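D-3-phosphoglycerate dehydrogenase-related protein (Vibrio cholerae, PDB 4S1V) is a phosphoglycerate oxidoreductase of the D-2-hydroxyacid dehydrogenase family, probably oxidising D-3-phosphoglycerate to 3-phosphohydroxypyruvate with NAD as cofactor. Local coordinates at the interface of chains A and B and the interface of chains A and C. Residues are numbered along the deposited sequence; one frame, centred on the assembly and turned at random. Chains: chain A/B/C, D-3-phosphoglycerate dehydrogenase-related protein.

Contact 1: the interface of chains A and B. Residues chain A 12, 29-32; chain B 249, 253, 280.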
loop_
_atom_site.group_PDB
_atom_site.type_symbol
_atom_site.label_atom_id
_atom_site.label_comp_id
_atom_site.label_asym_id
_atom_site.label_seq_id
_atom_site.Cartn_x
_atom_site.Cartn_y
_atom_site.Cartn_z
ATOM N N ASN A 12 -0.710 5.169 -12.713
ATOM C CA ASN A 12 0.570 5.158 -13.438
ATOM C C ASN A 12 0.753 3.901 -14.282
ATOM O O ASN A 12 1.798 3.263 -14.222
ATOM C CB ASN A 12 1.754 5.317 -12.472
ATOM C CG ASN A 12 1.673 6.586 -11.654
ATOM O OD1 ASN A 12 2.069 7.655 -12.111
ATOM N ND2 ASN A 12 1.165 6.474 -10.429
ATOM N N THR A 29 4.823 13.667 -21.051
ATOM C CA THR A 29 4.641 13.731 -19.608
ATOM C C THR A 29 3.292 13.107 -19.251
ATOM O O THR A 29 2.263 13.463 -19.830
ATOM C CB THR A 29 4.732 15.183 -19.090
ATOM O OG1 THR A 29 6.027 15.712 -19.408
ATOM C CG2 THR A 29 4.538 15.233 -17.579
ATOM N N VAL A 30 3.302 12.153 -18.327
ATOM C CA VAL A 30 2.062 11.539 -17.852
ATOM C C VAL A 30 1.771 12.093 -16.462
ATOM O O VAL A 30 2.615 11.974 -15.565
ATOM C CB VAL A 30 2.167 10.003 -17.749
ATOM C CG1 VAL A 30 0.890 9.424 -17.150
ATOM C CG2 VAL A 30 2.467 9.373 -19.105
ATOM N N PHE A 31 0.593 12.695 -16.297
ATOM C CA PHE A 31 0.142 13.168 -14.992
ATOM C C PHE A 31 -0.740 12.133 -14.303
ATOM O O PHE A 31 -1.476 11.399 -14.959
ATOM C CB PHE A 31 -0.571 14.519 -15.109
ATOM C CG PHE A 31 0.334 15.642 -15.559
ATOM C CD1 PHE A 31 1.340 16.124 -14.722
ATOM C CD2 PHE A 31 0.185 16.210 -16.817
ATOM C CE1 PHE A 31 2.179 17.153 -15.133
ATOM C CE2 PHE A 31 1.021 17.232 -17.238
ATOM C CZ PHE A 31 2.014 17.711 -16.390
ATOM N N ASN A 32 -0.642 12.059 -12.979
ATOM C CA ASN A 32 -1.333 11.013 -12.232
ATOM C C ASN A 32 -2.171 11.494 -11.054
ATOM O O ASN A 32 -2.638 10.680 -10.252
ATOM C CB ASN A 32 -0.334 9.957 -11.763
ATOM C CG ASN A 32 0.660 10.497 -10.763
ATOM O OD1 ASN A 32 0.496 11.591 -10.215
ATOM N ND2 ASN A 32 1.709 9.739 -10.530
ATOM N N TYR B 249 9.540 16.289 -12.466
ATOM C CA TYR B 249 8.332 15.463 -12.362
ATOM C C TYR B 249 8.222 14.504 -13.544
ATOM O O TYR B 249 8.005 13.310 -13.363
ATOM C CB TYR B 249 7.030 16.279 -12.237
ATOM C CG TYR B 249 5.839 15.352 -12.384
ATOM C CD1 TYR B 249 5.430 14.556 -11.315
ATOM C CD2 TYR B 249 5.192 15.193 -13.613
ATOM C CE1 TYR B 249 4.381 13.668 -11.445
ATOM C CE2 TYR B 249 4.144 14.292 -13.760
ATOM C CZ TYR B 249 3.745 13.533 -12.672
ATOM O OH TYR B 249 2.711 12.643 -12.778
ATOM N N GLN B 253 8.364 10.421 -12.857
ATOM C CA GLN B 253 7.151 9.668 -13.163
ATOM C C GLN B 253 7.467 8.559 -14.163
ATOM O O GLN B 253 6.994 7.438 -14.013
ATOM C CB GLN B 253 6.042 10.596 -13.684
ATOM C CG GLN B 253 5.196 10.014 -14.820
ATOM C CD GLN B 253 4.163 9.034 -14.333
ATOM O OE1 GLN B 253 3.788 8.089 -15.038
ATOM N NE2 GLN B 253 3.689 9.253 -13.109
ATOM N N LEU B 280 4.314 11.115 -6.308
ATOM C CA LEU B 280 5.220 10.048 -6.751
ATOM C C LEU B 280 5.867 9.335 -5.571
ATOM O O LEU B 280 6.513 9.978 -4.741
ATOM C CB LEU B 280 6.296 10.591 -7.702
ATOM C CG LEU B 280 5.862 11.173 -9.045
ATOM C CD1 LEU B 280 7.080 11.682 -9.792
ATOM C CD2 LEU B 280 5.116 10.154 -9.905
HETATM O O HOH W 1 0.735 14.243 -11.455
#

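Contact 2: the interface of chains A and C. Residues chain A 10, 57, 269, 287-288, 292; chain C 133-134.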
loop_
_atom_site.group_PDB
_atom_site.type_symbol
_atom_site.label_atom_id
_atom_site.label_comp_id
_atom_site.label_asym_id
_atom_site.label_seq_id
_atom_site.Cartn_x
_atom_site.Cartn_y
_atom_site.Cartn_z
ATOM N N TYR A 10 -4.195 7.798 -12.901
ATOM C CA TYR A 10 -4.042 7.730 -11.440
ATOM C C TYR A 10 -3.159 6.593 -10.976
ATOM O O TYR A 10 -2.450 6.729 -9.978
ATOM C CB TYR A 10 -5.391 7.653 -10.725
ATOM C CG TYR A 10 -6.348 8.715 -11.170
ATOM C CD1 TYR A 10 -6.040 10.061 -11.008
ATOM C CD2 TYR A 10 -7.559 8.377 -11.772
ATOM C CE1 TYR A 10 -6.911 11.046 -11.433
ATOM C CE2 TYR A 10 -8.441 9.357 -12.197
ATOM C CZ TYR A 10 -8.114 10.686 -12.018
ATOM O OH TYR A 10 -8.968 11.665 -12.446
ATOM N N ARG A 57 -12.308 12.110 -17.386
ATOM C CA ARG A 57 -11.632 12.465 -16.130
ATOM C C ARG A 57 -11.270 13.963 -16.058
ATOM O O ARG A 57 -11.164 14.527 -14.970
ATOM C CB ARG A 57 -10.396 11.595 -15.911
ATOM C CG ARG A 57 -10.737 10.125 -15.712
ATOM C CD ARG A 57 -9.503 9.257 -15.572
ATOM N NE ARG A 57 -9.856 7.841 -15.503
ATOM C CZ ARG A 57 -8.987 6.859 -15.283
ATOM N NH1 ARG A 57 -7.700 7.129 -15.074
ATOM N NH2 ARG A 57 -9.406 5.610 -15.229
ATOM N N PRO A 269 -11.897 12.221 -7.930
ATOM C CA PRO A 269 -11.822 11.140 -6.951
ATOM C C PRO A 269 -12.740 11.342 -5.754
ATOM O O PRO A 269 -12.843 12.449 -5.223
ATOM C CB PRO A 269 -10.365 11.199 -6.488
ATOM C CG PRO A 269 -9.632 11.648 -7.701
ATOM C CD PRO A 269 -10.555 12.598 -8.417
ATOM N N PRO A 287 -13.600 2.306 -7.277
ATOM C CA PRO A 287 -13.035 3.583 -7.746
ATOM C C PRO A 287 -13.139 3.813 -9.258
ATOM O O PRO A 287 -12.115 3.866 -9.964
ATOM C CB PRO A 287 -11.568 3.500 -7.302
ATOM C CG PRO A 287 -11.266 2.041 -7.271
ATOM C CD PRO A 287 -12.546 1.329 -6.936
ATOM N N HIS A 288 -14.374 3.971 -9.734
ATOM C CA HIS A 288 -14.673 4.152 -11.153
ATOM C C HIS A 288 -13.899 3.203 -12.034
ATOM O O HIS A 288 -13.158 3.627 -12.925
ATOM C CB HIS A 288 -14.464 5.607 -11.565
ATOM C CG HIS A 288 -15.263 6.017 -12.780
ATOM N ND1 HIS A 288 -15.542 7.305 -13.059
ATOM C CD2 HIS A 288 -15.850 5.255 -13.794
ATOM C CE1 HIS A 288 -16.273 7.366 -14.191
ATOM N NE2 HIS A 288 -16.451 6.111 -14.642
ATOM N N VAL A 292 -11.559 0.723 -16.658
ATOM C CA VAL A 292 -10.165 0.606 -16.220
ATOM C C VAL A 292 -9.732 -0.857 -16.229
ATOM O O VAL A 292 -9.908 -1.572 -15.243
ATOM C CB VAL A 292 -9.960 1.218 -14.816
ATOM C CG1 VAL A 292 -8.500 1.101 -14.366
ATOM C CG2 VAL A 292 -10.408 2.665 -14.809
ATOM N N TRP C 133 -7.249 6.720 -4.462
ATOM C CA TRP C 133 -8.148 6.542 -5.596
ATOM C C TRP C 133 -7.529 5.681 -6.650
ATOM O O TRP C 133 -6.475 6.006 -7.200
ATOM C CB TRP C 133 -8.545 7.894 -6.180
ATOM C CG TRP C 133 -9.504 7.828 -7.352
ATOM C CD1 TRP C 133 -9.210 8.021 -8.702
ATOM C CD2 TRP C 133 -10.956 7.567 -7.314
ATOM N NE1 TRP C 133 -10.342 7.900 -9.476
ATOM C CE2 TRP C 133 -11.422 7.628 -8.705
ATOM C CE3 TRP C 133 -11.880 7.302 -6.308
ATOM C CZ2 TRP C 133 -12.759 7.430 -9.046
ATOM C CZ3 TRP C 133 -13.222 7.097 -6.666
ATOM C CH2 TRP C 133 -13.648 7.161 -8.003
ATOM N N GLN C 134 -8.194 4.566 -6.931
ATOM C CA GLN C 134 -7.864 3.708 -8.052
ATOM C C GLN C 134 -6.465 3.130 -7.908
ATOM O O GLN C 134 -5.679 3.155 -8.847
ATOM C CB GLN C 134 -8.021 4.482 -9.368
ATOM C CG GLN C 134 -8.393 3.631 -10.560
ATOM C CD GLN C 134 -8.780 4.472 -11.758
ATOM O OE1 GLN C 134 -7.962 4.694 -12.642
ATOM N NE2 GLN C 134 -10.027 4.957 -11.784
#

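Contact 1: the interface of chains A and B
B:Tyr249 and B:Gln253, one turn apart on helix 247-254, set their side chains against the end of strand 27-30 and the loops of chain A that carry A:Asn12 and A:Asn32. This contact joins two copies without exact two-fold symmetry, and the structure alone does not show its biological role. Direct hydrogen bonds cross the patch from both side chains. The phenol hydroxyl OH of B:Tyr249 donates to the main-chain O of A:Val30 over 2.9 Å, in the carbonyl plane and on a lone pair. NE2 of B:Gln253 donates to the amide oxygen OD1 of A:Asn12 at 2.5 Å, nearly straight at the hydrogen (175°), and the two amide planes are nearly coplanar, 25° apart.

That same OD1 also accepts from ND2 of A:Asn32, at 2.6 Å. Two amide N-H groups, one from each chain, therefore grip one oxygen, and the bond within chain A should fix the flip of the A:Asn12 amide that B:Gln253 meets.

Apolar packing centres on B:Tyr249, whose CG stands anti to its backbone N (chi1 170°) and sends the ring toward chain A. Its CE2 lies 3.5 Å from CD1 of A:Phe31, while CG2 of A:Thr29 sits at the ring edge, in plane. CB of A:Val30 rests more loosely against the B:Gln253 amide.

Water 1 completes the patch: it is 2.9 Å from OH of B:Tyr249 and also hydrogen-bonds N and OD1 of A:Asn32, the backbone N at 3.0 Å.

Contact 2: the interface of chains A and C
C:Trp133 inserts its indole between two prolines of chain A in the two-fold interface of chains A and C. CA of A:Pro269 sits over the centre of one face, 3.9 Å from the centroid of the six-membered ring, with CB reaching over the five-membered ring. On the opposite face A:Pro287 makes the matching CH-pi contact, its CA 3.8 Å from the centroid of the six-membered ring. The pyrrole edge points at the face of A:Tyr10: CD1 of C:Trp133 is 3.5 Å from CD2 of A:Tyr10, and the planes are 81° apart in an edge-to-face contact. At the benzo end, CZ2 of C:Trp133 meets CB of A:His288 at 3.5 Å. The indole is clamped on both faces and met at its pyrrole edge by A:Tyr10, while CB of A:His288 packs obliquely against its CZ2 corner, which should limit its rotation.

C:Gln134 adds the polar part. Its NE2 donates to the main-chain O of A:Pro287 over 3.0 Å, with the donor tilted 18° from the carbonyl plane. CG is anti to the backbone N (chi1 -151°) and the chain runs extended beyond it, which carries the amide past A:Pro287 to the methyl CG2 of A:Val292. OE1 faces the guanidinium of A:Arg57, but no N-H points at it, so this is proximity without a hydrogen bond.

Further out, A:Pro269 follows a cis peptide bond, which may orient its ring. A:His288, which follows A:Pro287 in the Pro-His pair typical of the family, is the expected catalytic histidine. The neighbouring subunit therefore appears to reach the edge of the active site, and C:Trp133 may shape the substrate pocket. C:Gln134 takes a left-handed backbone conformation just after C:Trp133, and its CA packs 3.8 Å from CB of A:Pro287.

The centres of the C-alpha atoms of contact 1 and contact 2 lie about 15 Å apart, and no residue is common to both. They are joined through chain A, where the loop after strand 3-6 supplies A:Tyr10 to contact 2 and A:Asn12, two positions on, to contact 1. One short segment thus faces two different neighbours. Contact 2 belongs to a two-fold interface and has a twin with the chains exchanged, as expected for the family dimer. Contact 1 lies in an interface that is not an exact two-fold; it may join dimers in the deposited tetramer, though the structure alone does not establish this in solution.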